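Local structure of designed helical repeat protein (Synthetic construct, 5CWD) at residues I71-C76 / A122-M127. The protein is a de novo designed helical repeat protein, probably made as a structural scaffold that stacks repeated pairs of helices into one continuous array. Residues are numbered along the deposited sequence; the frame is centred on the assembly and turned at random.
Sequences IAAKAC and AKQAGM
Q124 reaches from the last turn of helix 108-125 to the backbone of helix 66-83, where its OE1 lies 3.6 Å from K74 CA and 3.7 Å from K74 N. With CG anti to the carbonyl carbon (chi1 -67°) and an extended chain beyond it, the amide is carried toward helix 66-83. No hydrogen bond joins the two segments: the contact is van der Waals, burying just 90 Å² in total.

The buried side is A73, whose methyl points toward helix 108-125 and has its CB 4.4 Å from Q124 OE1; Q124 also touches L77, one turn further along helix 66-83. The solvent side is formed by K74 and the exposed Q124. K74 CB comes within 3.8 Å of Q124 OE1, but CG turns anti to the backbone N (chi1 173°) and the ammonium leads away, the side chain also touching E24 of helix 24-40.

After A125 the helix ends: A122 O accepts from G126 N at 2.9 Å and M127 N at 3.1 Å, and G126 adopts positive phi (104°). The nearest CA atoms, of K74 and Q124, are 7.5 Å apart, a spacing consistent with neighbouring helices in the layered array of a designed helical repeat protein.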
loop_
_atom_site.group_PDB
_atom_site.type_symbol
_atom_site.label_atom_id
_atom_site.label_comp_id
_atom_site.label_asym_id
_atom_site.label_seq_id
_atom_site.Cartn_x
_atom_site.Cartn_y
_atom_site.Cartn_z
ATOM N N ILE A 71 -4.798 -9.331 -2.639
ATOM C CA ILE A 71 -6.133 -8.880 -2.267
ATOM C C ILE A 71 -6.116 -7.385 -1.950
ATOM O O ILE A 71 -6.951 -6.626 -2.448
ATOM C CB ILE A 71 -6.679 -9.656 -1.055
ATOM C CG1 ILE A 71 -6.745 -11.154 -1.362
ATOM C CG2 ILE A 71 -8.068 -9.154 -0.683
ATOM C CD1 ILE A 71 -6.861 -12.030 -0.128
ATOM N N ALA A 72 -5.160 -6.970 -1.124
ATOM C CA ALA A 72 -5.016 -5.565 -0.760
ATOM C C ALA A 72 -4.792 -4.710 -1.998
ATOM O O ALA A 72 -5.340 -3.611 -2.118
ATOM C CB ALA A 72 -3.869 -5.388 0.213
ATOM N N ALA A 73 -3.979 -5.227 -2.913
ATOM C CA ALA A 73 -3.719 -4.551 -4.176
ATOM C C ALA A 73 -5.016 -4.308 -4.936
ATOM O O ALA A 73 -5.405 -3.153 -5.186
ATOM C CB ALA A 73 -2.755 -5.368 -5.025
ATOM N N LYS A 74 -5.692 -5.397 -5.292
ATOM C CA LYS A 74 -6.922 -5.284 -6.067
ATOM C C LYS A 74 -7.936 -4.400 -5.349
ATOM O O LYS A 74 -8.620 -3.601 -5.986
ATOM C CB LYS A 74 -7.533 -6.657 -6.345
ATOM C CG LYS A 74 -8.908 -6.572 -7.005
ATOM C CD LYS A 74 -9.130 -7.658 -8.044
ATOM C CE LYS A 74 -10.419 -7.413 -8.817
ATOM N NZ LYS A 74 -10.597 -8.373 -9.939
ATOM N N ALA A 75 -8.025 -4.538 -4.029
ATOM C CA ALA A 75 -8.949 -3.728 -3.235
ATOM C C ALA A 75 -8.626 -2.245 -3.363
ATOM O O ALA A 75 -9.515 -1.420 -3.605
ATOM C CB ALA A 75 -8.904 -4.151 -1.779
ATOM N N CYS A 76 -7.350 -1.911 -3.188
ATOM C CA CYS A 76 -6.891 -0.541 -3.368
ATOM C C CYS A 76 -7.288 -0.032 -4.744
ATOM O O CYS A 76 -7.885 1.043 -4.880
ATOM C CB CYS A 76 -5.377 -0.454 -3.196
ATOM S SG CYS A 76 -4.673 1.119 -3.738
ATOM N N ALA A 122 1.404 -2.138 -8.761
ATOM C CA ALA A 122 1.933 -1.488 -9.952
ATOM C C ALA A 122 1.550 -2.274 -11.197
ATOM O O ALA A 122 1.049 -1.711 -12.170
ATOM C CB ALA A 122 3.440 -1.356 -9.851
ATOM N N LYS A 123 1.786 -3.581 -11.149
ATOM C CA LYS A 123 1.449 -4.472 -12.250
ATOM C C LYS A 123 -0.019 -4.320 -12.633
ATOM O O LYS A 123 -0.341 -4.052 -13.789
ATOM C CB LYS A 123 1.756 -5.924 -11.868
ATOM C CG LYS A 123 1.720 -6.914 -13.026
ATOM C CD LYS A 123 2.179 -8.303 -12.579
ATOM C CE LYS A 123 2.175 -9.307 -13.728
ATOM N NZ LYS A 123 2.678 -10.652 -13.309
ATOM N N GLN A 124 -0.906 -4.472 -11.656
ATOM C CA GLN A 124 -2.337 -4.380 -11.921
ATOM C C GLN A 124 -2.779 -2.960 -12.257
ATOM O O GLN A 124 -3.806 -2.763 -12.906
ATOM C CB GLN A 124 -3.132 -4.888 -10.718
ATOM C CG GLN A 124 -2.972 -6.374 -10.453
ATOM C CD GLN A 124 -3.780 -6.841 -9.259
ATOM O OE1 GLN A 124 -4.714 -6.167 -8.827
ATOM N NE2 GLN A 124 -3.417 -7.997 -8.713
ATOM N N ALA A 125 -2.005 -1.973 -11.817
ATOM C CA ALA A 125 -2.393 -0.572 -11.968
ATOM C C ALA A 125 -2.010 0.003 -13.328
ATOM O O ALA A 125 -2.723 0.840 -13.877
ATOM C CB ALA A 125 -1.768 0.262 -10.862
ATOM N N GLY A 126 -0.876 -0.441 -13.861
ATOM C CA GLY A 126 -0.360 0.077 -15.114
ATOM C C GLY A 126 0.806 1.022 -14.898
ATOM O O GLY A 126 1.188 1.764 -15.802
ATOM N N MET A 127 1.367 0.999 -13.692
ATOM C CA MET A 127 2.584 1.742 -13.390
ATOM C C MET A 127 3.794 0.838 -13.632
ATOM O O MET A 127 3.775 -0.328 -13.235
ATOM C CB MET A 127 2.568 2.244 -11.945
ATOM C CG MET A 127 3.874 2.886 -11.494
ATOM S SD MET A 127 3.752 3.718 -9.900
ATOM C CE MET A 127 3.141 2.391 -8.879
#